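Local coordinates for sugar ABC transporter (Agrobacterium radiobacter, PDB 4RXT), which probably binds sugars as the solute-binding component of an ABC transporter, and is captured here holding alpha-L-arabinopyranose between its two lobes, at residues A[115-120]-A[156-161]; A[132-137]-A[164-169]. All blocks are in the same frame, centred on the assembly; numbering follows the deposited sequence.

Contact 1 (A[115-120]-A[156-161]); sequences IAADGL and DQVKTK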
loop_
_atom_site.group_PDB
_atom_site.type_symbol
_atom_site.label_atom_id
_atom_site.label_comp_id
_atom_site.label_asym_id
_atom_site.label_seq_id
_atom_site.Cartn_x
_atom_site.Cartn_y
_atom_site.Cartn_z
ATOM N N ILE A 115 3.166 -12.317 -5.623
ATOM C CA ILE A 115 4.507 -11.850 -6.071
ATOM C C ILE A 115 5.514 -11.814 -4.915
ATOM O O ILE A 115 6.642 -12.252 -5.033
ATOM C CB ILE A 115 4.396 -10.450 -6.741
ATOM C CG1 ILE A 115 3.727 -10.586 -8.107
ATOM C CG2 ILE A 115 5.760 -9.785 -6.930
ATOM C CD1 ILE A 115 3.328 -9.272 -8.744
ATOM N N ALA A 116 5.036 -11.381 -3.764
ATOM C CA ALA A 116 5.877 -11.301 -2.572
ATOM C C ALA A 116 6.257 -12.697 -2.096
ATOM O O ALA A 116 7.407 -12.925 -1.658
ATOM C CB ALA A 116 5.186 -10.524 -1.462
ATOM N N ALA A 117 5.273 -13.621 -2.150
ATOM C CA ALA A 117 5.543 -15.022 -1.771
ATOM C C ALA A 117 6.627 -15.640 -2.660
ATOM O O ALA A 117 7.599 -16.254 -2.151
ATOM C CB ALA A 117 4.277 -15.875 -1.802
ATOM N N ASP A 118 6.481 -15.413 -3.968
ATOM C CA ASP A 118 7.463 -15.919 -4.926
ATOM C C ASP A 118 8.841 -15.328 -4.603
ATOM O O ASP A 118 9.852 -16.018 -4.679
ATOM C CB ASP A 118 7.079 -15.596 -6.364
ATOM C CG ASP A 118 5.819 -16.308 -6.835
ATOM O OD1 ASP A 118 5.509 -17.419 -6.324
ATOM O OD2 ASP A 118 5.220 -15.750 -7.783
ATOM N N GLY A 119 8.875 -14.036 -4.264
ATOM C CA GLY A 119 10.164 -13.315 -4.023
ATOM C C GLY A 119 10.792 -13.847 -2.759
ATOM O O GLY A 119 11.990 -14.049 -2.671
ATOM N N LEU A 120 9.966 -14.138 -1.754
ATOM C CA LEU A 120 10.479 -14.617 -0.480
ATOM C C LEU A 120 11.071 -16.021 -0.617
ATOM O O LEU A 120 12.144 -16.335 -0.126
ATOM C CB LEU A 120 9.375 -14.603 0.590
ATOM C CG LEU A 120 9.790 -15.040 1.977
ATOM C CD1 LEU A 120 10.830 -14.088 2.498
ATOM C CD2 LEU A 120 8.660 -15.038 2.992
ATOM N N ASP A 156 -1.976 -17.935 0.375
ATOM C CA ASP A 156 -2.432 -18.875 -0.610
ATOM C C ASP A 156 -1.280 -19.413 -1.463
ATOM O O ASP A 156 -1.149 -20.609 -1.716
ATOM C CB ASP A 156 -3.478 -18.220 -1.517
ATOM C CG ASP A 156 -4.826 -17.954 -0.802
ATOM O OD1 ASP A 156 -5.046 -18.415 0.347
ATOM O OD2 ASP A 156 -5.662 -17.254 -1.426
ATOM N N GLN A 157 -0.404 -18.518 -1.895
ATOM C CA GLN A 157 0.716 -18.921 -2.761
ATOM C C GLN A 157 1.673 -19.802 -1.947
ATOM O O GLN A 157 2.184 -20.825 -2.398
ATOM C CB GLN A 157 1.421 -17.649 -3.290
ATOM C CG GLN A 157 2.466 -17.936 -4.356
ATOM C CD GLN A 157 1.896 -18.274 -5.720
ATOM O OE1 GLN A 157 0.744 -18.667 -5.857
ATOM N NE2 GLN A 157 2.705 -18.128 -6.744
ATOM N N VAL A 158 1.932 -19.392 -0.709
ATOM C CA VAL A 158 2.789 -20.210 0.141
ATOM C C VAL A 158 2.250 -21.620 0.297
ATOM O O VAL A 158 2.985 -22.642 0.230
ATOM C CB VAL A 158 3.071 -19.547 1.497
ATOM C CG1 VAL A 158 3.771 -20.516 2.452
ATOM C CG2 VAL A 158 4.004 -18.361 1.272
ATOM N N LYS A 159 0.961 -21.675 0.540
ATOM C CA LYS A 159 0.324 -22.968 0.802
ATOM C C LYS A 159 0.388 -23.930 -0.380
ATOM O O LYS A 159 0.651 -25.136 -0.195
ATOM C CB LYS A 159 -1.110 -22.782 1.200
ATOM C CG LYS A 159 -1.765 -24.137 1.523
ATOM C CD LYS A 159 -3.082 -24.066 2.217
ATOM C CE LYS A 159 -3.624 -25.478 2.376
ATOM N NZ LYS A 159 -3.161 -26.233 3.559
ATOM N N THR A 160 0.184 -23.433 -1.587
ATOM C CA THR A 160 0.109 -24.348 -2.744
ATOM C C THR A 160 1.478 -24.545 -3.430
ATOM O O THR A 160 1.859 -25.648 -3.837
ATOM C CB THR A 160 -0.963 -23.933 -3.751
ATOM O OG1 THR A 160 -0.644 -22.683 -4.288
ATOM C CG2 THR A 160 -2.286 -23.792 -3.070
ATOM N N LYS A 161 2.226 -23.467 -3.528
ATOM C CA LYS A 161 3.430 -23.507 -4.327
ATOM C C LYS A 161 4.674 -23.804 -3.501
ATOM O O LYS A 161 5.654 -24.352 -4.033
ATOM C CB LYS A 161 3.546 -22.218 -5.135
ATOM C CG LYS A 161 4.775 -22.178 -5.998
ATOM C CD LYS A 161 4.680 -21.087 -7.025
ATOM C CE LYS A 161 5.790 -21.227 -8.040
ATOM N NZ LYS A 161 5.524 -22.443 -8.853
#
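Ala117 meets Gln157 and Val158 where helix 109-128 passes helix 145-161. The axes of the two segments approach to 9.0 Å with their directions 53° apart, and the CA atoms of Ala117 and Val158 lie 6.2 Å from each other; the small methyl on the first helix is compatible with a close approach here. That methyl, CB of Ala117, is 3.7 Å from CB of Gln157 and equally near its CG, while CG2 of Val158 reaches it at 4.0 Å. CG of Gln157 stands anti to its backbone N (chi1 -172°), which lays CG beside the alanine methyl; the bend at chi2 then turns CD, with the amide facing Asp118. This is the close-packed half of the contact. Phe154, one turn earlier on helix 145-161, also touches Ala117, and Val158 also faces the sheet.

The other half is polar and more open. Gln157 NE2 donates to Asp118 OD1 at 2.9 Å, and the bond is almost straight at 173°. The donor approaches on the syn side of the carboxylate, somewhat out of its plane, whereas the oxygen lies close to the amide plane. Tyr162 OH is hydrogen-bonded to the same OD1, giving that oxygen two partners. Exposed Lys161 adds only looser contact: its CD is 3.8 Å from OD1, but NZ remains 5.6 Å away, so the opposite charges make no salt bridge.

Geometrically, the methyl packing accompanies the close approach of the helices, and the amide-carboxylate bond joins them at the partly exposed margin. Two bonds on OD1, with a lysine ammonium nearby, would be expected to favour a charged Asp118, although solvent should weaken the lysine's influence.

Contact 2 (A[132-137]-A[164-169]); sequences EGDVVI and GLKVVA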
loop_
_atom_site.group_PDB
_atom_site.type_symbol
_atom_site.label_atom_id
_atom_site.label_comp_id
_atom_site.label_asym_id
_atom_site.label_seq_id
_atom_site.Cartn_x
_atom_site.Cartn_y
_atom_site.Cartn_z
ATOM N N GLU A 132 12.769 -23.953 1.974
ATOM C CA GLU A 132 12.258 -24.515 3.232
ATOM C C GLU A 132 12.522 -23.574 4.379
ATOM O O GLU A 132 13.507 -22.843 4.397
ATOM C CB GLU A 132 12.926 -25.815 3.553
ATOM C CG GLU A 132 12.640 -26.855 2.507
ATOM C CD GLU A 132 12.287 -28.176 3.135
ATOM O OE1 GLU A 132 13.180 -29.032 3.295
ATOM O OE2 GLU A 132 11.108 -28.349 3.513
ATOM N N GLY A 133 11.642 -23.608 5.359
ATOM C CA GLY A 133 11.879 -22.880 6.567
ATOM C C GLY A 133 10.653 -22.161 7.073
ATOM O O GLY A 133 9.595 -22.119 6.421
ATOM N N ASP A 134 10.828 -21.591 8.257
ATOM C CA ASP A 134 9.773 -20.859 8.951
ATOM C C ASP A 134 9.719 -19.421 8.511
ATOM O O ASP A 134 10.728 -18.749 8.411
ATOM C CB ASP A 134 9.949 -20.900 10.465
ATOM C CG ASP A 134 9.794 -22.294 11.043
ATOM O OD1 ASP A 134 9.425 -23.209 10.283
ATOM O OD2 ASP A 134 9.997 -22.441 12.274
ATOM N N VAL A 135 8.518 -18.971 8.179
ATOM C CA VAL A 135 8.323 -17.600 7.734
ATOM C C VAL A 135 7.194 -16.945 8.511
ATOM O O VAL A 135 6.361 -17.622 9.131
ATOM C CB VAL A 135 8.061 -17.529 6.212
ATOM C CG1 VAL A 135 9.236 -18.173 5.486
ATOM C CG2 VAL A 135 6.702 -18.116 5.789
ATOM N N VAL A 136 7.169 -15.613 8.453
ATOM C CA VAL A 136 6.173 -14.805 9.129
ATOM C C VAL A 136 5.637 -13.711 8.210
ATOM O O VAL A 136 6.282 -13.329 7.255
ATOM C CB VAL A 136 6.704 -14.191 10.457
ATOM C CG1 VAL A 136 7.206 -15.289 11.378
ATOM C CG2 VAL A 136 7.785 -13.168 10.253
ATOM N N ILE A 137 4.420 -13.266 8.494
ATOM C CA ILE A 137 3.838 -12.127 7.864
ATOM C C ILE A 137 3.490 -11.102 8.950
ATOM O O ILE A 137 2.985 -11.425 10.017
ATOM C CB ILE A 137 2.616 -12.479 6.957
ATOM C CG1 ILE A 137 1.995 -11.225 6.353
ATOM C CG2 ILE A 137 1.584 -13.291 7.705
ATOM C CD1 ILE A 137 0.949 -11.466 5.280
ATOM N N GLY A 164 7.308 -26.307 1.570
ATOM C CA GLY A 164 8.443 -26.386 2.485
ATOM C C GLY A 164 8.559 -25.163 3.399
ATOM O O GLY A 164 9.327 -25.190 4.364
ATOM N N LEU A 165 7.811 -24.104 3.065
ATOM C CA LEU A 165 7.702 -22.913 3.917
ATOM C C LEU A 165 6.554 -23.098 4.905
ATOM O O LEU A 165 5.423 -23.540 4.545
ATOM C CB LEU A 165 7.497 -21.657 3.100
ATOM C CG LEU A 165 8.622 -21.372 2.092
ATOM C CD1 LEU A 165 8.275 -20.083 1.360
ATOM C CD2 LEU A 165 10.006 -21.284 2.737
ATOM N N LYS A 166 6.831 -22.795 6.179
ATOM C CA LYS A 166 5.817 -22.937 7.208
ATOM C C LYS A 166 5.554 -21.528 7.768
ATOM O O LYS A 166 6.464 -20.886 8.267
ATOM C CB LYS A 166 6.312 -23.896 8.300
ATOM C CG LYS A 166 5.355 -24.049 9.495
ATOM C CD LYS A 166 5.846 -24.996 10.587
ATOM C CE LYS A 166 4.676 -25.458 11.443
ATOM N NZ LYS A 166 5.089 -25.970 12.775
ATOM N N VAL A 167 4.300 -21.078 7.710
ATOM C CA VAL A 167 3.898 -19.823 8.311
ATOM C C VAL A 167 3.707 -20.018 9.804
ATOM O O VAL A 167 2.747 -20.673 10.257
ATOM C CB VAL A 167 2.660 -19.206 7.636
ATOM C CG1 VAL A 167 2.401 -17.815 8.171
ATOM C CG2 VAL A 167 2.847 -19.117 6.135
ATOM N N VAL A 168 4.625 -19.468 10.584
ATOM C CA VAL A 168 4.652 -19.635 12.029
ATOM C C VAL A 168 4.142 -18.431 12.811
ATOM O O VAL A 168 3.924 -18.526 13.999
ATOM C CB VAL A 168 6.040 -20.084 12.555
ATOM C CG1 VAL A 168 6.485 -21.356 11.858
ATOM C CG2 VAL A 168 7.104 -19.006 12.353
ATOM N N ALA A 169 3.969 -17.298 12.146
ATOM C CA ALA A 169 3.363 -16.117 12.788
ATOM C C ALA A 169 2.700 -15.252 11.742
ATOM O O ALA A 169 3.178 -15.143 10.591
ATOM C CB ALA A 169 4.358 -15.321 13.606
#
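Similar first torsions put CG of Asp134 (chi1 -66°) and CG1 of Val168 (chi1 -55°) beside their own backbone N atoms, where the two groups touch. The two side chains cross at about a right angle, with Val168 CG1 3.5 Å from Asp134 CG. On the same face, Val136 CG1 touches Ala169 CB at 3.6 Å and Val168 CG2 at 3.8 Å. Asp134 OD1 merely passes CB of Lys166, the two chains running side by side, and OD2 is hydrogen-bonded to Asn191 beyond the pair.

Val135, Leu165 and Val167 occupy the other face. Val135 CG2 approaches Val167 CG2 at 4.0 Å, and helices 109-128 and 145-161 cover this layer, with Ile124 and Leu155 among the residues that touch it.

The backbone bonds establish the register. Gly133 N binds Gly164 O and its O accepts from Lys166 N; Val135 N then binds Lys166 O at 2.8 Å, and Val135 O accepts from Val168 N at 2.9 Å. Regular parallel pairing would next join Ile137 N to Val168 O, yet it bonds to Ala169 O, 3.1 Å away. One extra residue is therefore accommodated at Val168, whose psi of -12° departs from extended geometry: a beta bulge.

Strand 165-172 is an edge strand of its sheet, next to 133-139, and helix 145-161 connects them. The arrangement is the parallel pairing of a beta-alpha-beta crossover, as found in the lobes of periplasmic sugar-binding proteins.

Overall arrangement
Contacts 1 and 2 lie in the same lobe, their centres 11 Å apart, and their segments alternate along the chain: 115-120, 132-137, 156-161, 164-169. Helix 109-128 leads into strand 133-139, helix 145-161 and strand 165-172, so contact 1 joins two helices on one face of the sheet while contact 2 joins an edge strand to its neighbour. The layers touch directly, with Val158 CG1 4.0 Å from Leu165 CB and Leu120 CD2 4.0 Å from Val135 CG1. Neither contact contains a sugar-binding residue, but helix 145-161 also carries Ser146, Leu147 and Arg150 of the arabinose pocket towards its N-terminal end; any influence on binding would be indirect.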